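Local coordinates for endo-beta-mannanase (PDB 4QP0), which probably hydrolyses (1->4)-beta-D-mannosidic linkages at random in mannans, galactomannans and glucomannans, as a secreted glycoside hydrolase of family 5, at residues Tyr27-Ser32 against Val52-Phe57; Lys102-Leu107 against Gly169-Asn174; Cys190-Thr195 against Gly238-Ala243. All coordinates share one frame; numbering follows the deposited sequence.

Contact 1 of 3, residues Tyr27-Ser32 against Val52-Phe57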
# COMPACT_ATOMS: atom_id res chain seq x y z
N TYR A 27 -8.34 3.39 -1.41
CA TYR A 27 -8.13 3.66 0.00
C TYR A 27 -9.45 3.87 0.75
O TYR A 27 -9.55 3.59 1.95
CB TYR A 27 -7.23 4.89 0.17
CG TYR A 27 -7.96 6.22 0.06
CD1 TYR A 27 -8.46 6.85 1.20
CD2 TYR A 27 -8.15 6.84 -1.18
CE1 TYR A 27 -9.13 8.05 1.11
CE2 TYR A 27 -8.82 8.05 -1.28
CZ TYR A 27 -9.31 8.66 -0.13
OH TYR A 27 -9.98 9.86 -0.20
N TYR A 28 -10.45 4.37 0.02
CA TYR A 28 -11.72 4.85 0.57
C TYR A 28 -12.75 3.74 0.79
O TYR A 28 -13.92 4.04 1.09
CB TYR A 28 -12.31 5.93 -0.35
CG TYR A 28 -12.55 5.46 -1.77
CD1 TYR A 28 -13.79 4.96 -2.16
CD2 TYR A 28 -11.52 5.48 -2.71
CE1 TYR A 28 -14.01 4.51 -3.45
CE2 TYR A 28 -11.73 5.04 -4.01
CZ TYR A 28 -12.98 4.56 -4.37
OH TYR A 28 -13.18 4.11 -5.65
N LEU A 29 -12.34 2.48 0.64
CA LEU A 29 -13.26 1.37 0.85
C LEU A 29 -13.81 1.35 2.28
O LEU A 29 -15.00 1.10 2.50
CB LEU A 29 -12.62 0.03 0.48
CG LEU A 29 -12.80 -0.40 -0.99
CD1 LEU A 29 -11.91 -1.58 -1.34
CD2 LEU A 29 -14.26 -0.72 -1.29
N MET A 30 -12.93 1.66 3.24
CA MET A 30 -13.29 1.73 4.66
C MET A 30 -14.40 2.73 5.02
O MET A 30 -14.96 2.66 6.11
CB MET A 30 -12.04 1.95 5.52
CG MET A 30 -11.31 3.26 5.27
SD MET A 30 -10.02 3.51 6.52
CE MET A 30 -9.30 5.06 5.97
N THR A 31 -14.72 3.66 4.13
CA THR A 31 -15.75 4.67 4.41
C THR A 31 -16.95 4.58 3.48
O THR A 31 -17.92 5.31 3.64
CB THR A 31 -15.20 6.12 4.36
OG1 THR A 31 -14.66 6.38 3.06
CG2 THR A 31 -14.14 6.34 5.45
N SER A 32 -16.86 3.68 2.51
CA SER A 32 -17.89 3.56 1.49
C SER A 32 -19.11 2.81 1.99
O SER A 32 -18.99 1.89 2.80
CB SER A 32 -17.32 2.85 0.26
OG SER A 32 -16.33 3.64 -0.38
N VAL A 52 -6.77 -5.45 -5.27
CA VAL A 52 -6.90 -4.05 -4.87
C VAL A 52 -6.14 -3.73 -3.55
O VAL A 52 -6.17 -4.50 -2.58
CB VAL A 52 -8.39 -3.60 -4.86
CG1 VAL A 52 -9.21 -4.36 -3.83
CG2 VAL A 52 -8.52 -2.09 -4.68
N ARG A 53 -5.44 -2.60 -3.56
CA ARG A 53 -4.73 -2.10 -2.40
C ARG A 53 -5.61 -1.05 -1.74
O ARG A 53 -6.22 -0.23 -2.43
CB ARG A 53 -3.42 -1.48 -2.84
CG ARG A 53 -2.53 -1.02 -1.70
CD ARG A 53 -1.17 -0.62 -2.23
NE ARG A 53 -0.39 0.07 -1.23
CZ ARG A 53 -0.41 1.39 -1.03
NH1 ARG A 53 -1.17 2.17 -1.79
NH2 ARG A 53 0.35 1.92 -0.08
N THR A 54 -5.69 -1.09 -0.42
CA THR A 54 -6.59 -0.20 0.33
C THR A 54 -6.18 -0.04 1.79
O THR A 54 -5.40 -0.83 2.32
CB THR A 54 -8.07 -0.65 0.21
OG1 THR A 54 -8.92 0.28 0.87
CG2 THR A 54 -8.28 -2.04 0.80
N TRP A 55 -6.74 0.98 2.43
CA TRP A 55 -6.44 1.38 3.81
C TRP A 55 -7.06 0.47 4.84
O TRP A 55 -8.26 0.18 4.77
CB TRP A 55 -6.99 2.79 4.04
CG TRP A 55 -6.19 3.94 3.45
CD1 TRP A 55 -6.47 5.31 3.56
CD2 TRP A 55 -4.95 3.88 2.65
NE1 TRP A 55 -5.52 6.06 2.92
CE2 TRP A 55 -4.58 5.27 2.36
CE3 TRP A 55 -4.13 2.85 2.19
CZ2 TRP A 55 -3.45 5.60 1.60
CZ3 TRP A 55 -2.99 3.19 1.43
CH2 TRP A 55 -2.67 4.53 1.15
N LEU A 56 -6.25 0.03 5.81
CA LEU A 56 -6.75 -0.68 7.00
C LEU A 56 -6.25 -0.00 8.27
O LEU A 56 -5.82 -0.66 9.22
CB LEU A 56 -6.37 -2.17 7.00
CG LEU A 56 -7.43 -3.17 7.52
CD1 LEU A 56 -6.85 -4.56 7.69
CD2 LEU A 56 -8.08 -2.72 8.82
N PHE A 57 -6.30 1.32 8.25
CA PHE A 57 -5.99 2.17 9.38
C PHE A 57 -6.98 3.33 9.31
O PHE A 57 -7.45 3.67 8.22
CB PHE A 57 -4.55 2.71 9.28
CG PHE A 57 -4.30 3.54 8.04
CD1 PHE A 57 -4.43 4.93 8.08
CD2 PHE A 57 -3.94 2.93 6.84
CE1 PHE A 57 -4.22 5.68 6.94
CE2 PHE A 57 -3.72 3.69 5.70
CZ PHE A 57 -3.87 5.06 5.75
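Thr-54 OG1 lies 3.5 Å from Tyr-27 O and 3.7 Å from Leu-29 CB, and is hydrogen-bonded to Ala-26 O, one residue ahead of segment 27-32. The hydroxyl lies anti to its own backbone N (chi1 -176°), which turns it to the loop. Next along the strand, Tyr-27 CB sits over the indole of Trp-55 as a CH-pi contact, 3.3 Å from the centroid of the five-membered ring and almost on its normal. The two aromatic planes meet obliquely at 55°, with Tyr-27 CD1 3.4 Å from Trp-55 CD1. Phe-57 CZ lies over the opposite indole face, toward the rim. All this lies at the C-terminal ends of two neighbouring parallel strands of the TIM barrel, 17-25 and 51-55, the end where family 5 enzymes hold their active site; Arg-53 there forms salt bridges with Glu-171, Glu-292 and Glu-293. The extended Met-30 chain brings CE to the indole edge, in plane, 3.7 Å from Trp-55 CD1, while Met-30 SD lies 3.1 Å from Phe-57 O. Within the loop, Tyr-28 O accepts Thr-31 N and Ser-32 OG from opposite faces of its carbonyl plane, the latter at 2.9 Å.

Contact 2 of 3, residues Lys102-Leu107 against Gly169-Asn174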
# COMPACT_ATOMS: atom_id res chain seq x y z
N LYS A 102 -8.45 -10.07 -4.50
CA LYS A 102 -7.51 -10.14 -3.40
C LYS A 102 -7.20 -8.74 -2.85
O LYS A 102 -7.35 -7.74 -3.56
CB LYS A 102 -6.25 -10.85 -3.88
CG LYS A 102 -6.48 -12.32 -4.23
CD LYS A 102 -5.66 -13.23 -3.34
CE LYS A 102 -5.70 -14.69 -3.78
NZ LYS A 102 -6.70 -15.48 -3.01
N LEU A 103 -6.79 -8.66 -1.59
CA LEU A 103 -6.65 -7.38 -0.90
C LEU A 103 -5.26 -7.14 -0.34
O LEU A 103 -4.72 -8.01 0.33
CB LEU A 103 -7.65 -7.28 0.25
CG LEU A 103 -9.14 -7.15 -0.02
CD1 LEU A 103 -9.92 -7.64 1.18
CD2 LEU A 103 -9.53 -5.72 -0.36
N ILE A 104 -4.69 -5.97 -0.62
CA ILE A 104 -3.45 -5.54 0.04
C ILE A 104 -3.81 -4.49 1.10
O ILE A 104 -4.18 -3.37 0.76
CB ILE A 104 -2.41 -4.97 -0.96
CG1 ILE A 104 -1.99 -6.03 -1.99
CG2 ILE A 104 -1.19 -4.47 -0.23
CD1 ILE A 104 -1.09 -5.50 -3.09
N PHE A 105 -3.74 -4.87 2.37
CA PHE A 105 -4.12 -3.99 3.46
C PHE A 105 -2.93 -3.22 3.99
O PHE A 105 -1.93 -3.82 4.39
CB PHE A 105 -4.77 -4.77 4.61
CG PHE A 105 -6.24 -5.10 4.39
CD1 PHE A 105 -7.16 -4.11 4.05
CD2 PHE A 105 -6.70 -6.40 4.58
CE1 PHE A 105 -8.50 -4.42 3.86
CE2 PHE A 105 -8.05 -6.71 4.40
CZ PHE A 105 -8.94 -5.72 4.04
N THR A 106 -3.03 -1.90 4.00
CA THR A 106 -1.98 -1.04 4.54
C THR A 106 -2.36 -0.67 5.97
O THR A 106 -3.48 -0.23 6.22
CB THR A 106 -1.77 0.21 3.66
OG1 THR A 106 -1.60 -0.20 2.29
CG2 THR A 106 -0.54 0.99 4.09
N LEU A 107 -1.44 -0.86 6.91
CA LEU A 107 -1.81 -0.84 8.33
C LEU A 107 -1.61 0.50 9.06
O LEU A 107 -2.00 0.65 10.22
CB LEU A 107 -1.08 -1.96 9.08
CG LEU A 107 -1.55 -3.38 8.79
CD1 LEU A 107 -0.50 -4.38 9.23
CD2 LEU A 107 -2.89 -3.68 9.44
N GLY A 169 -1.72 -9.64 1.25
CA GLY A 169 -0.61 -9.46 2.16
C GLY A 169 -0.74 -8.18 2.93
O GLY A 169 -1.56 -7.33 2.59
N TRP A 170 0.07 -8.05 3.97
CA TRP A 170 0.12 -6.85 4.83
C TRP A 170 1.17 -5.85 4.44
O TRP A 170 2.29 -6.22 4.09
CB TRP A 170 0.37 -7.26 6.27
CG TRP A 170 -0.61 -8.29 6.76
CD1 TRP A 170 -0.37 -9.63 7.04
CD2 TRP A 170 -2.04 -8.09 7.02
NE1 TRP A 170 -1.52 -10.26 7.45
CE2 TRP A 170 -2.56 -9.39 7.46
CE3 TRP A 170 -2.91 -7.01 6.94
CZ2 TRP A 170 -3.90 -9.57 7.81
CZ3 TRP A 170 -4.25 -7.20 7.30
CH2 TRP A 170 -4.73 -8.45 7.72
N GLU A 171 0.83 -4.57 4.53
CA GLU A 171 1.82 -3.52 4.39
C GLU A 171 1.91 -2.75 5.69
O GLU A 171 0.89 -2.36 6.26
CB GLU A 171 1.45 -2.57 3.25
CG GLU A 171 1.28 -3.25 1.91
CD GLU A 171 1.50 -2.31 0.75
OE1 GLU A 171 0.94 -1.19 0.77
OE2 GLU A 171 2.25 -2.70 -0.16
N ILE A 172 3.14 -2.54 6.15
CA ILE A 172 3.43 -1.87 7.42
C ILE A 172 2.83 -0.46 7.51
O ILE A 172 2.03 -0.17 8.41
CB ILE A 172 4.96 -1.79 7.68
CG1 ILE A 172 5.55 -3.19 7.87
CG2 ILE A 172 5.25 -0.89 8.89
CD1 ILE A 172 7.06 -3.26 7.76
N ALA A 173 3.21 0.40 6.57
CA ALA A 173 2.74 1.78 6.53
C ALA A 173 2.79 2.34 5.12
O ALA A 173 3.58 1.90 4.29
CB ALA A 173 3.57 2.64 7.46
N ASN A 174 1.94 3.32 4.86
CA ASN A 174 1.92 4.00 3.58
C ASN A 174 2.99 5.08 3.49
O ASN A 174 3.04 5.99 4.32
CB ASN A 174 0.54 4.59 3.31
CG ASN A 174 0.42 5.17 1.93
OD1 ASN A 174 0.75 4.52 0.94
ND2 ASN A 174 -0.06 6.41 1.85
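Strands 102-106 and 169-171 run parallel, their axes 4.8 Å apart and turned by 26°, and are laced by hydrogen bonds from Phe-105 N to Gly-169 O, Glu-171 N to Phe-105 O (2.9 Å) and, from just past its strand, Leu-107 N to Glu-171 O (2.8 Å). On one face, Thr-106 OG1 donates to Glu-171 OE1 over 3.1 Å, meeting it on the anti side, 16° out of the carboxylate plane. The same OE1 takes a salt bridge from Arg-53 NE, so two groups hold it, while OE2 lies close to Glu-292 OE1. On the same face, Ile-104 CG2 packs 3.5 Å from Glu-171 CG. Thr-106 CG2 stands anti to its backbone N and meets the turning chain 3.5 Å from Asn-174 N; Asn-174 OD1 accepts from Arg-53 NH2. On the other face Phe-105 and Trp-170 project together, their ring planes 23° apart but hardly overlapping, with Phe-105 CB 3.7 Å from Trp-170 CZ3. Helices 136-151 and 192-209 pack against Trp-170. The pair is typical of adjacent TIM-barrel strands: Ile-104, Thr-106 and Glu-171 point into the barrel, Phe-105 and Trp-170 out to the helices, and Asn-174 opens the Asn-Glu-Pro sequence that in family 5 usually carries the acid/base glutamate.

Contact 3 of 3, residues Cys190-Thr195 against Gly238-Ala243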
# COMPACT_ATOMS: atom_id res chain seq x y z
N CYS A 190 16.82 10.69 12.94
CA CYS A 190 16.28 9.85 11.88
C CYS A 190 17.28 9.64 10.76
O CYS A 190 17.99 10.58 10.37
CB CYS A 190 15.00 10.44 11.29
SG CYS A 190 13.98 9.25 10.37
N SER A 191 17.32 8.42 10.23
CA SER A 191 18.25 8.05 9.16
C SER A 191 17.69 6.89 8.34
O SER A 191 16.51 6.54 8.46
CB SER A 191 19.60 7.66 9.75
OG SER A 191 19.51 6.44 10.46
N THR A 192 18.54 6.28 7.52
CA THR A 192 18.18 5.07 6.80
C THR A 192 18.39 3.84 7.68
O THR A 192 17.71 2.83 7.50
CB THR A 192 18.94 4.94 5.46
OG1 THR A 192 20.35 4.96 5.71
CG2 THR A 192 18.59 6.08 4.52
N THR A 193 19.33 3.93 8.62
CA THR A 193 19.53 2.89 9.64
C THR A 193 18.31 2.75 10.56
O THR A 193 17.88 1.64 10.87
CB THR A 193 20.77 3.17 10.52
OG1 THR A 193 21.94 3.26 9.69
CG2 THR A 193 20.99 2.07 11.56
N VAL A 194 17.76 3.89 10.98
CA VAL A 194 16.61 3.91 11.90
C VAL A 194 15.31 3.48 11.22
O VAL A 194 14.52 2.71 11.77
CB VAL A 194 16.48 5.29 12.57
CG1 VAL A 194 15.08 5.51 13.14
CG2 VAL A 194 17.55 5.46 13.65
N THR A 195 15.10 3.98 10.01
CA THR A 195 13.92 3.63 9.22
C THR A 195 13.91 2.12 8.96
O THR A 195 12.92 1.45 9.25
CB THR A 195 13.87 4.46 7.92
OG1 THR A 195 12.52 4.78 7.59
CG2 THR A 195 14.54 3.75 6.76
N GLY A 238 15.38 9.36 3.88
CA GLY A 238 15.63 8.51 5.04
C GLY A 238 15.20 7.07 4.82
O GLY A 238 15.11 6.30 5.77
N MET A 239 14.96 6.71 3.56
CA MET A 239 14.51 5.36 3.19
C MET A 239 15.55 4.67 2.31
O MET A 239 16.32 5.32 1.62
CB MET A 239 13.18 5.42 2.44
CG MET A 239 12.02 5.94 3.26
SD MET A 239 11.62 4.90 4.68
CE MET A 239 10.80 3.52 3.88
N ASP A 240 15.53 3.35 2.33
CA ASP A 240 16.58 2.57 1.69
C ASP A 240 15.95 1.33 1.09
O ASP A 240 15.97 0.26 1.71
CB ASP A 240 17.64 2.18 2.73
CG ASP A 240 18.90 1.59 2.12
OD1 ASP A 240 18.86 1.02 1.00
OD2 ASP A 240 19.96 1.67 2.78
N PHE A 241 15.40 1.47 -0.11
CA PHE A 241 14.74 0.37 -0.80
C PHE A 241 15.59 -0.89 -0.80
O PHE A 241 15.08 -1.97 -0.53
CB PHE A 241 14.39 0.75 -2.24
CG PHE A 241 13.61 -0.29 -2.99
CD1 PHE A 241 12.22 -0.36 -2.89
CD2 PHE A 241 14.26 -1.19 -3.84
CE1 PHE A 241 11.50 -1.31 -3.60
CE2 PHE A 241 13.53 -2.15 -4.56
CZ PHE A 241 12.15 -2.21 -4.44
N ASP A 242 16.88 -0.75 -1.09
CA ASP A 242 17.81 -1.88 -1.09
C ASP A 242 17.86 -2.61 0.26
O ASP A 242 17.75 -3.85 0.31
CB ASP A 242 19.22 -1.43 -1.49
CG ASP A 242 19.30 -0.98 -2.95
OD1 ASP A 242 18.63 -1.60 -3.82
OD2 ASP A 242 20.03 -0.01 -3.23
N ALA A 243 18.00 -1.86 1.35
CA ALA A 243 18.09 -2.47 2.67
C ALA A 243 16.76 -3.11 3.08
O ALA A 243 16.75 -4.08 3.85
CB ALA A 243 18.57 -1.47 3.72
O HOH W 1 19.58 1.13 5.86
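The two segments are both lead-ins to helices, and they come closest where Thr-192 passes Gly-238. Thr-192 CA directs its hydrogen at Gly-238 O in a CA-H...O contact of 3.5 Å (154° at the hydrogen). The same turn brings two acceptors together, Ser-191 O and Gly-238 O, 3.0 Å apart and not bonded. Gly-238 has a positive phi of 91°, at which a CB would press on the preceding carbonyl O and also come near Ser-191 O; having no side chain, it lets the chain lie close against the backbone of Ser-191. Thr-192 CG2 stands anti to its own carbonyl carbon and rests 3.5 Å from Gly-238 C, while Thr-192 CB meets Asp-240 CB at 4.1 Å. The Met-239 chain bends at chi2 (-63°), which puts SD beside Thr-195 OG1, and crosses the threonine side chain at about a right angle. Each helix start is capped by its own segment. Ser-191 OG accepts from Val-194 N over 3.1 Å, and Asp-240 OD1 accepts from Ala-243 N over 3.0 Å, the donor standing well above the carboxylate plane. A water bridges the two segments, donating to Asp-240 OD2 at 3.1 Å and weakly to Thr-192 O; Asp-240 OD2 is hydrogen-bonded to Asn-224 ND2 as well. The contact thus joins the N-terminal ends of helices 192-209 and 241-245 on the outer part of the barrel. A disulfide ties Cys-190 to Cys-178 in the connection following strand 167-171, and Asp-240 and Ala-243 touch Thr-196 one turn into the longer helix.

Overall arrangement
The contacts follow one another along the chain, all inside a single TIM-barrel domain. Contacts 1 and 2 have centres 10 Å apart and share a sheet, for strands 51-55 and 102-106 are neighbours in it. Besides the salt bridge of Arg-53, they meet directly where Leu-56 N of contact 1 probably donates to Thr-106 O of contact 2 at 2.8 Å, and where the Trp-55 indole packs on Asn-174. Together they build one part of the barrel's C-terminal mouth, where family 5 enzymes bind substrate. Contact 3 is peripheral, about 20 Å from contact 2 and 27 Å from contact 1 between centres, on the other side of the chain's centre from contact 1. Helix 192-209, which it starts, follows strand 167-171 of contact 2.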